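Local coordinates for Slr0280 protein (Synechocystis sp., PDB 5H3K), which is of unknown function but carries a NAGPA-type phosphodiester glycosidase domain, which suggests that it may cleave glycosidic phosphodiester bonds, at residues 429-435 / 460-466; 409-413 / 468-472; 389-393 / 479-483. All blocks are in the same frame, centred on the assembly; numbering follows the deposited sequence.

Contact 1. Residues 429-435 / 460-466; sequences NEQVYVV and GYLIIDR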
ATOM      1  N   ASN A 429     -30.036  10.905 -17.888  1.00 20.28           N
ATOM      2  CA  ASN A 429     -30.877  10.165 -18.820  1.00 21.11           C
ATOM      3  C   ASN A 429     -30.517   8.683 -18.924  1.00 14.86           C
ATOM      4  O   ASN A 429     -30.433   8.126 -20.019  1.00 21.35           O
ATOM      5  CB  ASN A 429     -30.862  10.839 -20.199  1.00 21.10           C
ATOM      6  CG  ASN A 429     -31.255  12.307 -20.132  1.00 25.98           C
ATOM      7  OD1 ASN A 429     -32.164  12.682 -19.393  1.00 25.96           O
ATOM      8  ND2 ASN A 429     -30.555  13.146 -20.889  1.00 26.01           N
ATOM      9  N   GLU A 430     -30.287   8.056 -17.777  1.00 18.76           N
ATOM     10  CA  GLU A 430     -30.043   6.615 -17.740  1.00 19.08           C
ATOM     11  C   GLU A 430     -31.372   5.875 -17.657  1.00 21.93           C
ATOM     12  O   GLU A 430     -32.362   6.427 -17.164  1.00 22.79           O
ATOM     13  CB  GLU A 430     -29.163   6.245 -16.534  1.00 16.89           C
ATOM     14  CG  GLU A 430     -27.786   6.876 -16.589  1.00 18.67           C
ATOM     15  CD  GLU A 430     -26.844   6.362 -15.516  1.00 16.43           C
ATOM     16  OE1 GLU A 430     -25.628   6.611 -15.656  1.00 20.31           O
ATOM     17  OE2 GLU A 430     -27.303   5.717 -14.545  1.00 14.20           O
ATOM     18  N   GLN A 431     -31.396   4.637 -18.149  1.00 15.98           N
ATOM     19  CA  GLN A 431     -32.522   3.738 -17.905  1.00 17.98           C
ATOM     20  C   GLN A 431     -32.033   2.608 -17.009  1.00 14.72           C
ATOM     21  O   GLN A 431     -30.953   2.057 -17.249  1.00 13.34           O
ATOM     22  CB  GLN A 431     -33.037   3.152 -19.219  1.00 19.62           C
ATOM     23  CG  GLN A 431     -33.989   4.060 -19.983  1.00 30.16           C
ATOM     24  CD  GLN A 431     -35.314   4.259 -19.260  1.00 27.94           C
ATOM     25  OE1 GLN A 431     -36.016   3.297 -18.937  1.00 30.03           O
ATOM     26  NE2 GLN A 431     -35.658   5.509 -19.001  1.00 31.81           N
ATOM     27  N   VAL A 432     -32.808   2.257 -15.987  1.00 11.57           N
ATOM     28  CA  VAL A 432     -32.434   1.127 -15.139  1.00 12.83           C
ATOM     29  C   VAL A 432     -33.442  -0.011 -15.243  1.00 13.57           C
ATOM     30  O   VAL A 432     -34.658   0.222 -15.260  1.00 12.95           O
ATOM     31  CB  VAL A 432     -32.219   1.534 -13.653  1.00 12.99           C
ATOM     32  CG1 VAL A 432     -33.472   2.167 -13.067  1.00 15.23           C
ATOM     33  CG2 VAL A 432     -31.773   0.316 -12.803  1.00 10.82           C
ATOM     34  N   TYR A 433     -32.926  -1.239 -15.318  1.00  7.81           N
ATOM     35  CA  TYR A 433     -33.753  -2.437 -15.256  1.00  9.47           C
ATOM     36  C   TYR A 433     -33.361  -3.197 -14.008  1.00 11.22           C
ATOM     37  O   TYR A 433     -32.184  -3.548 -13.829  1.00  8.83           O
ATOM     38  CB  TYR A 433     -33.536  -3.306 -16.497  1.00  9.26           C
ATOM     39  CG  TYR A 433     -33.831  -2.574 -17.788  1.00 11.08           C
ATOM     40  CD1 TYR A 433     -35.049  -2.733 -18.440  1.00 14.50           C
ATOM     41  CD2 TYR A 433     -32.899  -1.705 -18.350  1.00 11.95           C
ATOM     42  CE1 TYR A 433     -35.323  -2.051 -19.627  1.00 14.78           C
ATOM     43  CE2 TYR A 433     -33.165  -1.016 -19.531  1.00 17.15           C
ATOM     44  CZ  TYR A 433     -34.376  -1.196 -20.163  1.00 20.62           C
ATOM     45  OH  TYR A 433     -34.623  -0.518 -21.335  1.00 16.75           O
ATOM     46  N   VAL A 434     -34.339  -3.429 -13.134  1.00  7.99           N
ATOM     47  CA  VAL A 434     -34.096  -4.140 -11.888  1.00  7.91           C
ATOM     48  C   VAL A 434     -34.246  -5.640 -12.125  1.00 12.04           C
ATOM     49  O   VAL A 434     -35.259  -6.092 -12.670  1.00 11.13           O
ATOM     50  CB  VAL A 434     -35.063  -3.685 -10.777  1.00  9.08           C
ATOM     51  CG1 VAL A 434     -34.729  -4.383  -9.474  1.00 10.06           C
ATOM     52  CG2 VAL A 434     -34.998  -2.178 -10.604  1.00 11.70           C
ATOM     53  N   VAL A 435     -33.230  -6.408 -11.736  1.00  5.86           N
ATOM     54  CA  VAL A 435     -33.258  -7.863 -11.884  1.00  7.11           C
ATOM     55  C   VAL A 435     -33.223  -8.512 -10.501  1.00 10.59           C
ATOM     56  O   VAL A 435     -32.385  -8.170  -9.661  1.00  9.03           O
ATOM     57  CB  VAL A 435     -32.084  -8.370 -12.757  1.00  8.28           C
ATOM     58  CG1 VAL A 435     -32.183  -9.877 -12.952  1.00  9.09           C
ATOM     59  CG2 VAL A 435     -32.075  -7.656 -14.109  1.00  7.56           C
ATOM     60  N   GLY A 460     -30.022 -10.116  -6.829  1.00 12.27           N
ATOM     61  CA  GLY A 460     -29.979  -9.741  -8.234  1.00 12.71           C
ATOM     62  C   GLY A 460     -28.950  -8.681  -8.572  1.00 13.75           C
ATOM     63  O   GLY A 460     -27.826  -8.707  -8.066  1.00 11.65           O
ATOM     64  N   TYR A 461     -29.347  -7.747  -9.430  1.00  9.40           N
ATOM     65  CA  TYR A 461     -28.454  -6.714  -9.953  1.00  8.39           C
ATOM     66  C   TYR A 461     -29.235  -5.688 -10.749  1.00  9.28           C
ATOM     67  O   TYR A 461     -30.436  -5.850 -10.982  1.00  7.34           O
ATOM     68  CB  TYR A 461     -27.364  -7.335 -10.844  1.00  5.54           C
ATOM     69  CG  TYR A 461     -27.878  -8.181 -11.995  1.00  8.08           C
ATOM     70  CD1 TYR A 461     -28.104  -7.626 -13.254  1.00  5.80           C
ATOM     71  CD2 TYR A 461     -28.106  -9.540 -11.828  1.00  8.37           C
ATOM     72  CE1 TYR A 461     -28.555  -8.403 -14.312  1.00  8.00           C
ATOM     73  CE2 TYR A 461     -28.558 -10.322 -12.876  1.00  8.71           C
ATOM     74  CZ  TYR A 461     -28.783  -9.751 -14.110  1.00  9.23           C
ATOM     75  OH  TYR A 461     -29.242 -10.549 -15.139  1.00 10.68           O
ATOM     76  N   LEU A 462     -28.548  -4.629 -11.168  1.00  6.08           N
ATOM     77  CA  LEU A 462     -29.166  -3.612 -12.003  1.00  6.89           C
ATOM     78  C   LEU A 462     -28.500  -3.622 -13.365  1.00  6.95           C
ATOM     79  O   LEU A 462     -27.277  -3.813 -13.468  1.00  7.62           O
ATOM     80  CB  LEU A 462     -29.014  -2.229 -11.375  1.00  6.52           C
ATOM     81  CG  LEU A 462     -29.593  -2.040  -9.977  1.00  9.72           C
ATOM     82  CD1 LEU A 462     -29.388  -0.593  -9.510  1.00  9.36           C
ATOM     83  CD2 LEU A 462     -31.089  -2.397  -9.992  1.00  8.75           C
ATOM     84  N   ILE A 463     -29.303  -3.463 -14.414  1.00  5.72           N
ATOM     85  CA  ILE A 463     -28.770  -3.171 -15.730  1.00  6.54           C
ATOM     86  C   ILE A 463     -28.990  -1.686 -15.980  1.00  8.93           C
ATOM     87  O   ILE A 463     -30.108  -1.171 -15.822  1.00  7.82           O
ATOM     88  CB  ILE A 463     -29.457  -3.988 -16.827  1.00  7.16           C
ATOM     89  CG1 ILE A 463     -29.183  -5.481 -16.627  1.00  7.96           C
ATOM     90  CG2 ILE A 463     -28.973  -3.516 -18.192  1.00  8.00           C
ATOM     91  CD1 ILE A 463     -30.123  -6.419 -17.438  1.00  7.87           C
ATOM     92  N   ILE A 464     -27.915  -0.992 -16.340  1.00  9.54           N
ATOM     93  CA  ILE A 464     -27.960   0.445 -16.594  1.00  8.99           C
ATOM     94  C   ILE A 464     -27.714   0.703 -18.079  1.00 13.29           C
ATOM     95  O   ILE A 464     -26.699   0.271 -18.641  1.00  9.96           O
ATOM     96  CB  ILE A 464     -26.900   1.211 -15.765  1.00  9.84           C
ATOM     97  CG1 ILE A 464     -27.199   1.104 -14.265  1.00  9.19           C
ATOM     98  CG2 ILE A 464     -26.841   2.672 -16.184  1.00 11.51           C
ATOM     99  CD1 ILE A 464     -28.543   1.661 -13.861  1.00 12.75           C
ATOM    100  N   ASP A 465     -28.655   1.379 -18.726  1.00 12.04           N
ATOM    101  CA  ASP A 465     -28.493   1.697 -20.142  1.00 16.68           C
ATOM    102  C   ASP A 465     -28.118   3.166 -20.257  1.00 15.45           C
ATOM    103  O   ASP A 465     -28.886   4.041 -19.853  1.00 14.33           O
ATOM    104  CB  ASP A 465     -29.792   1.403 -20.900  1.00 18.35           C
ATOM    105  CG  ASP A 465     -29.685   1.666 -22.392  1.00 22.65           C
ATOM    106  OD1 ASP A 465     -28.579   2.013 -22.877  1.00 20.64           O
ATOM    107  OD2 ASP A 465     -30.718   1.497 -23.088  1.00 24.23           O
ATOM    108  N   ARG A 466     -26.928   3.425 -20.785  1.00 14.76           N
ATOM    109  CA  ARG A 466     -26.481   4.790 -21.037  1.00 15.98           C
ATOM    110  C   ARG A 466     -26.441   5.027 -22.544  1.00 14.29           C
ATOM    111  O   ARG A 466     -25.698   4.357 -23.273  1.00 16.44           O
ATOM    112  CB  ARG A 466     -25.107   5.032 -20.393  1.00 16.04           C
ATOM    113  CG  ARG A 466     -25.088   4.734 -18.897  1.00 13.45           C
ATOM    114  CD  ARG A 466     -23.745   5.065 -18.271  1.00 10.36           C
ATOM    115  NE  ARG A 466     -23.800   4.999 -16.818  1.00 10.64           N
ATOM    116  CZ  ARG A 466     -23.020   4.222 -16.073  1.00 11.30           C
ATOM    117  NH1 ARG A 466     -22.127   3.438 -16.650  1.00  9.68           N
ATOM    118  NH2 ARG A 466     -23.138   4.232 -14.748  1.00 10.96           N
TER
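Glu-430 and Arg-466 form the ionic link of this pair, their side chains lying side by side and pointing the same way. Arg-466 NE gives a nearly straight hydrogen bond of 2.7 Å to Glu-430 OE1; the oxygen lies in the guanidinium plane, yet the nitrogen sits 54° out of the carboxylate plane. Ser-427 also binds OE1, while Tyr-423 OH is shared by Glu-430 OE2 and Arg-466 NH2, and these second partners probably help fix the tilted pairing. Backbone hydrogen bonds join Gln-431 with Asp-465, Tyr-433 with Ile-463 and Val-435 with Tyr-461, the shortest being Asp-465 N to Gln-431 O at 2.8 Å. Strands 430-435 and 460-466 are thus antiparallel neighbours in the curled mixed sheet to which both belong, their N-to-C directions at 160°. Apolar contacts differ on the two faces. On that of Val-432, Ile-464 CD1 crosses to Val-432 CG2 at 3.7 Å, and Leu-462 CD2 reaches Val-434 CG2 at 4.0 Å. On the other, Val-435 CB lies over the centre of the Tyr-461 ring, 3.8 Å from the centroid, a CH-pi contact. Tyr-461 CG stands between its backbone N and carbonyl carbon (chi1 55°), which swings the ring beneath the valine.

Contact 2. Residues 409-413 / 468-472; sequences QRGIA and NQIPA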
ATOM      1  N   GLN A 409     -19.345   5.629 -19.947  1.00 15.27           N
ATOM      2  CA  GLN A 409     -19.418   5.761 -21.398  1.00 14.18           C
ATOM      3  C   GLN A 409     -20.793   5.294 -21.873  1.00 16.90           C
ATOM      4  O   GLN A 409     -21.495   4.577 -21.161  1.00 14.90           O
ATOM      5  CB  GLN A 409     -18.334   4.929 -22.086  1.00 17.21           C
ATOM      6  CG  GLN A 409     -16.896   5.374 -21.819  1.00 17.49           C
ATOM      7  CD  GLN A 409     -16.570   6.746 -22.400  1.00 22.90           C
ATOM      8  OE1 GLN A 409     -17.176   7.181 -23.378  1.00 30.08           O
ATOM      9  NE2 GLN A 409     -15.604   7.433 -21.792  1.00 28.59           N
ATOM     10  N   ARG A 410     -21.192   5.715 -23.063  1.00 15.07           N
ATOM     11  CA  ARG A 410     -22.413   5.177 -23.643  1.00 18.17           C
ATOM     12  C   ARG A 410     -22.257   3.668 -23.795  1.00 16.61           C
ATOM     13  O   ARG A 410     -21.195   3.178 -24.200  1.00 18.87           O
ATOM     14  CB  ARG A 410     -22.697   5.828 -24.995  1.00 19.45           C
ATOM     15  CG  ARG A 410     -23.121   7.289 -24.863  1.00 30.59           C
ATOM     16  CD  ARG A 410     -23.208   7.986 -26.221  1.00 37.99           C
ATOM     17  NE  ARG A 410     -24.432   7.650 -26.946  1.00 40.63           N
ATOM     18  CZ  ARG A 410     -24.524   6.683 -27.855  1.00 40.63           C
ATOM     19  NH1 ARG A 410     -23.462   5.942 -28.155  1.00 37.77           N
ATOM     20  NH2 ARG A 410     -25.683   6.462 -28.465  1.00 37.57           N
ATOM     21  N   GLY A 411     -23.303   2.928 -23.442  1.00 15.59           N
ATOM     22  CA  GLY A 411     -23.260   1.476 -23.513  1.00 16.24           C
ATOM     23  C   GLY A 411     -24.111   0.858 -22.416  1.00 12.26           C
ATOM     24  O   GLY A 411     -24.867   1.557 -21.741  1.00 14.11           O
ATOM     25  N   ILE A 412     -23.993  -0.455 -22.244  1.00 11.21           N
ATOM     26  CA  ILE A 412     -24.763  -1.143 -21.218  1.00 10.37           C
ATOM     27  C   ILE A 412     -23.863  -1.505 -20.038  1.00  8.99           C
ATOM     28  O   ILE A 412     -22.819  -2.132 -20.223  1.00 10.20           O
ATOM     29  CB  ILE A 412     -25.417  -2.411 -21.776  1.00 10.16           C
ATOM     30  CG1 ILE A 412     -26.387  -2.039 -22.905  1.00 14.30           C
ATOM     31  CG2 ILE A 412     -26.106  -3.200 -20.654  1.00 10.53           C
ATOM     32  CD1 ILE A 412     -26.848  -3.214 -23.737  1.00 16.87           C
ATOM     33  N   ALA A 413     -24.284  -1.119 -18.836  1.00  9.24           N
ATOM     34  CA  ALA A 413     -23.514  -1.391 -17.617  1.00  8.95           C
ATOM     35  C   ALA A 413     -24.321  -2.256 -16.661  1.00 11.42           C
ATOM     36  O   ALA A 413     -25.554  -2.314 -16.735  1.00 10.19           O
ATOM     37  CB  ALA A 413     -23.093  -0.093 -16.942  1.00  8.16           C
ATOM     38  N   ASN A 468     -29.356   4.885 -24.594  1.00 24.77           N
ATOM     39  CA  ASN A 468     -30.396   4.098 -25.266  1.00 23.97           C
ATOM     40  C   ASN A 468     -29.872   2.960 -26.133  1.00 25.75           C
ATOM     41  O   ASN A 468     -30.199   2.867 -27.319  1.00 24.92           O
ATOM     42  CB  ASN A 468     -31.296   5.011 -26.107  1.00 28.44           C
ATOM     43  CG  ASN A 468     -32.099   5.967 -25.257  1.00 29.68           C
ATOM     44  OD1 ASN A 468     -32.967   5.550 -24.492  1.00 38.31           O
ATOM     45  ND2 ASN A 468     -31.817   7.259 -25.385  1.00 39.38           N
ATOM     46  N   GLN A 469     -29.062   2.091 -25.540  1.00 19.83           N
ATOM     47  CA  GLN A 469     -28.454   1.003 -26.288  1.00 21.30           C
ATOM     48  C   GLN A 469     -29.332  -0.242 -26.292  1.00 20.48           C
ATOM     49  O   GLN A 469     -29.050  -1.207 -27.008  1.00 23.32           O
ATOM     50  CB  GLN A 469     -27.078   0.679 -25.710  1.00 21.34           C
ATOM     51  CG  GLN A 469     -26.158   1.880 -25.654  1.00 25.76           C
ATOM     52  CD  GLN A 469     -25.847   2.425 -27.032  1.00 26.74           C
ATOM     53  OE1 GLN A 469     -25.187   1.765 -27.833  1.00 33.03           O
ATOM     54  NE2 GLN A 469     -26.328   3.629 -27.319  1.00 30.32           N
ATOM     55  N   ILE A 470     -30.382  -0.222 -25.474  1.00 17.06           N
ATOM     56  CA  ILE A 470     -31.247  -1.392 -25.329  1.00 21.13           C
ATOM     57  C   ILE A 470     -32.554  -1.178 -26.084  1.00 17.78           C
ATOM     58  O   ILE A 470     -33.354  -0.319 -25.707  1.00 18.09           O
ATOM     59  CB  ILE A 470     -31.548  -1.718 -23.837  1.00 21.25           C
ATOM     60  CG1 ILE A 470     -30.246  -1.985 -23.070  1.00 16.73           C
ATOM     61  CG2 ILE A 470     -32.461  -2.932 -23.730  1.00 16.53           C
ATOM     62  CD1 ILE A 470     -30.441  -2.359 -21.604  1.00 14.59           C
ATOM     63  N   PRO A 471     -32.767  -1.962 -27.155  1.00 22.87           N
ATOM     64  CA  PRO A 471     -33.975  -1.880 -27.985  1.00 23.32           C
ATOM     65  C   PRO A 471     -35.220  -2.082 -27.136  1.00 27.73           C
ATOM     66  O   PRO A 471     -35.184  -2.851 -26.170  1.00 23.90           O
ATOM     67  CB  PRO A 471     -33.818  -3.055 -28.955  1.00 25.65           C
ATOM     68  CG  PRO A 471     -32.346  -3.340 -28.996  1.00 26.80           C
ATOM     69  CD  PRO A 471     -31.852  -3.028 -27.603  1.00 23.50           C
ATOM     70  N   ALA A 472     -36.308  -1.403 -27.487  1.00 28.11           N
ATOM     71  CA  ALA A 472     -37.543  -1.491 -26.715  1.00 26.39           C
ATOM     72  C   ALA A 472     -38.106  -2.909 -26.684  1.00 25.26           C
ATOM     73  O   ALA A 472     -38.015  -3.659 -27.665  1.00 24.62           O
ATOM     74  CB  ALA A 472     -38.585  -0.512 -27.247  1.00 30.72           C
TER
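Gly-411 and Gln-469 mark the nearest backbone approach, their CA atoms 5.9 Å apart, with no hydrogen bond between the two segments. The contact joins the start of strand 411-415 to the loop that leaves strand 460-466, its neighbour in the curled sheet, so that the loop folds back beside the first residues of strand 411-415. Its first turn is held by Asp-465, whose carboxylate accepts hydrogen bonds from the backbone N atoms of Gln-469 and Ile-470. Gln-469 contributes most of the side-chain contact from the loop. Its CG lies 3.6 Å from Gly-411 CA, over a residue whose backbone angles a side chain would hardly tolerate, since a beta carbon there would collide with the carbonyl oxygen of Arg-410. A bend at chi2 (-63°) then turns the amide toward Arg-410. There the two planes stand 77° apart and Gln-469 NE2 sits over one face of the guanidinium, 3.1 Å from Arg-410 NH2. Both atoms are donors, so this is packing and not a hydrogen bond; NE2 is instead bound to the carbonyl oxygen of Gly-467. An alanine here would lose the methylene over Gly-411 and the amide, and is likely to leave the Gly-467 carbonyl without this donor and the Arg-410 guanidinium freer to turn. Deeper down, the contact becomes apolar. Ile-412 and Ile-470, both also packed on Ile-463, cross at about a right angle, and Ile-412 CD1 meets Ile-470 CG1 at 3.7 Å.

Contact 3. Residues 389-393 / 479-483; sequences IITTG and TTLNV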
ATOM      1  N   ILE A 389     -22.343 -11.346 -21.773  1.00 13.10           N
ATOM      2  CA  ILE A 389     -23.498 -11.552 -22.644  1.00 15.94           C
ATOM      3  C   ILE A 389     -24.715 -11.803 -21.775  1.00 10.49           C
ATOM      4  O   ILE A 389     -24.716 -12.710 -20.935  1.00 12.25           O
ATOM      5  CB  ILE A 389     -23.307 -12.747 -23.583  1.00 18.64           C
ATOM      6  CG1 ILE A 389     -22.072 -12.525 -24.458  1.00 19.98           C
ATOM      7  CG2 ILE A 389     -24.546 -12.931 -24.451  1.00 17.35           C
ATOM      8  CD1 ILE A 389     -22.056 -11.160 -25.093  1.00 19.82           C
ATOM      9  N   ILE A 390     -25.736 -10.976 -21.957  1.00 11.09           N
ATOM     10  CA  ILE A 390     -26.996 -11.166 -21.262  1.00 12.88           C
ATOM     11  C   ILE A 390     -27.972 -11.778 -22.259  1.00 13.91           C
ATOM     12  O   ILE A 390     -28.236 -11.180 -23.303  1.00 13.63           O
ATOM     13  CB  ILE A 390     -27.565  -9.832 -20.773  1.00 11.97           C
ATOM     14  CG1 ILE A 390     -26.549  -9.105 -19.886  1.00 12.09           C
ATOM     15  CG2 ILE A 390     -28.891 -10.046 -20.027  1.00 14.65           C
ATOM     16  CD1 ILE A 390     -27.056  -7.761 -19.360  1.00 12.30           C
ATOM     17  N   THR A 391     -28.485 -12.965 -21.933  1.00 13.11           N
ATOM     18  CA  THR A 391     -29.387 -13.710 -22.811  1.00 14.09           C
ATOM     19  C   THR A 391     -30.760 -13.812 -22.148  1.00 12.85           C
ATOM     20  O   THR A 391     -30.870 -14.258 -21.005  1.00 14.70           O
ATOM     21  CB  THR A 391     -28.856 -15.133 -23.086  1.00 18.69           C
ATOM     22  OG1 THR A 391     -27.599 -15.054 -23.763  1.00 20.80           O
ATOM     23  CG2 THR A 391     -29.835 -15.926 -23.960  1.00 15.90           C
ATOM     24  N   THR A 392     -31.796 -13.389 -22.864  1.00 17.03           N
ATOM     25  CA  THR A 392     -33.161 -13.387 -22.330  1.00 14.57           C
ATOM     26  C   THR A 392     -33.860 -14.723 -22.551  1.00 16.00           C
ATOM     27  O   THR A 392     -33.329 -15.621 -23.214  1.00 15.34           O
ATOM     28  CB  THR A 392     -34.039 -12.322 -22.996  1.00 15.11           C
ATOM     29  OG1 THR A 392     -34.378 -12.757 -24.318  1.00 15.23           O
ATOM     30  CG2 THR A 392     -33.337 -10.972 -23.063  1.00 15.48           C
ATOM     31  N   GLY A 393     -35.073 -14.837 -22.014  1.00 12.49           N
ATOM     32  CA  GLY A 393     -35.839 -16.064 -22.115  1.00 16.27           C
ATOM     33  C   GLY A 393     -36.349 -16.350 -23.515  1.00 14.78           C
ATOM     34  O   GLY A 393     -36.931 -17.411 -23.766  1.00 18.01           O
ATOM     35  N   THR A 479     -39.250 -10.992 -17.838  1.00  8.35           N
ATOM     36  CA  THR A 479     -38.251 -11.677 -18.667  1.00 11.63           C
ATOM     37  C   THR A 479     -37.175 -12.352 -17.802  1.00 11.38           C
ATOM     38  O   THR A 479     -36.672 -11.758 -16.831  1.00 11.03           O
ATOM     39  CB  THR A 479     -37.579 -10.701 -19.670  1.00 12.38           C
ATOM     40  OG1 THR A 479     -38.596 -10.039 -20.431  1.00 13.34           O
ATOM     41  CG2 THR A 479     -36.660 -11.448 -20.630  1.00 13.72           C
ATOM     42  N   THR A 480     -36.839 -13.592 -18.150  1.00  9.37           N
ATOM     43  CA  THR A 480     -35.779 -14.349 -17.479  1.00 13.15           C
ATOM     44  C   THR A 480     -34.429 -14.044 -18.144  1.00 13.36           C
ATOM     45  O   THR A 480     -34.364 -13.916 -19.362  1.00  9.78           O
ATOM     46  CB  THR A 480     -36.086 -15.864 -17.533  1.00 16.76           C
ATOM     47  OG1 THR A 480     -37.176 -16.151 -16.644  1.00 20.11           O
ATOM     48  CG2 THR A 480     -34.887 -16.689 -17.097  1.00 20.15           C
ATOM     49  N   LEU A 481     -33.362 -13.904 -17.349  1.00 11.37           N
ATOM     50  CA  LEU A 481     -32.052 -13.532 -17.896  1.00 11.17           C
ATOM     51  C   LEU A 481     -30.947 -14.466 -17.434  1.00 10.97           C
ATOM     52  O   LEU A 481     -30.930 -14.919 -16.285  1.00 12.01           O
ATOM     53  CB  LEU A 481     -31.671 -12.095 -17.510  1.00 11.58           C
ATOM     54  CG  LEU A 481     -32.589 -10.944 -17.903  1.00 12.53           C
ATOM     55  CD1 LEU A 481     -32.079  -9.645 -17.292  1.00 10.95           C
ATOM     56  CD2 LEU A 481     -32.675 -10.810 -19.412  1.00 14.90           C
ATOM     57  N   ASN A 482     -30.026 -14.757 -18.343  1.00 12.04           N
ATOM     58  CA  ASN A 482     -28.770 -15.392 -17.983  1.00 13.61           C
ATOM     59  C   ASN A 482     -27.622 -14.455 -18.328  1.00 12.77           C
ATOM     60  O   ASN A 482     -27.623 -13.838 -19.388  1.00 13.13           O
ATOM     61  CB  ASN A 482     -28.596 -16.720 -18.723  1.00 16.85           C
ATOM     62  CG  ASN A 482     -27.180 -17.251 -18.633  1.00 25.06           C
ATOM     63  OD1 ASN A 482     -26.401 -17.136 -19.582  1.00 25.49           O
ATOM     64  ND2 ASN A 482     -26.831 -17.824 -17.480  1.00 28.42           N
ATOM     65  N   VAL A 483     -26.650 -14.336 -17.426  1.00 14.48           N
ATOM     66  CA  VAL A 483     -25.468 -13.516 -17.695  1.00 11.88           C
ATOM     67  C   VAL A 483     -24.247 -14.426 -17.770  1.00 13.94           C
ATOM     68  O   VAL A 483     -24.022 -15.252 -16.882  1.00 14.89           O
ATOM     69  CB  VAL A 483     -25.253 -12.457 -16.602  1.00 11.66           C
ATOM     70  CG1 VAL A 483     -24.039 -11.587 -16.929  1.00 11.24           C
ATOM     71  CG2 VAL A 483     -26.490 -11.584 -16.461  1.00 12.51           C
TER
HETATM   72  O   HOH W   1     -25.819 -15.264 -21.454  1.00 19.01           O
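An antiparallel ladder joins the end of strand 379-392 to the beginning of strand 481-488 in the curled sheet, and Thr-391 and Asn-482 form its hydrogen-bonded pair. Their backbones grip each other reciprocally: Thr-391 N to Asn-482 O and Asn-482 N to Thr-391 O are both 2.8 Å. A water sits above the same pair, hydrogen-bonded to Asn-482 OD1 at 2.7 Å and also to Ile-389 O and Thr-391 OG1. The threonine hydroxyl lies beside its own backbone N (chi1 -62°) and the asparagine CG is anti to its own (chi1 167°), which brings both polar groups to this water. On the opposite face, Leu-481 CD2 touches two methyl groups, 3.7 Å from Thr-392 CG2 and 3.9 Å from Ile-390 CG2. Leu-481 also packs on Tyr-461 and Ile-463 of strand 460-466. Thr-479 CG2 touches Thr-392 CB at 3.6 Å, while Thr-392 OG1 is hydrogen-bonded to Ser-394 OG. The two faces of the ladder therefore differ in chemistry, the polar one linked through water and the other, mostly apolar, turned toward the packed side chains of strand 460-466.

Followed from the N terminus, the chain passes 389-393, 409-413 and 429-435 and then meets their partners in reverse order, 460-466, 468-472 and 479-483. The three contacts are therefore nested without crossing: contact 3 closes the widest loop, contact 2 lies within it and contact 1 is innermost. Contacts 1 and 2 adjoin through neighbouring strands, with Ile-464 N probably hydrogen-bonded to Ala-413 O and Gly-411 N to Arg-466 O. Contact 1 meets contact 3 through side chains, Val-435 packing against Leu-481. Contacts 2 and 3 do not touch. All three reach one curled sheet, contacts 1 and 3 pairing strands and contact 2 fastening a loop to strand 411-415, which strand 397-403 links to 379-392.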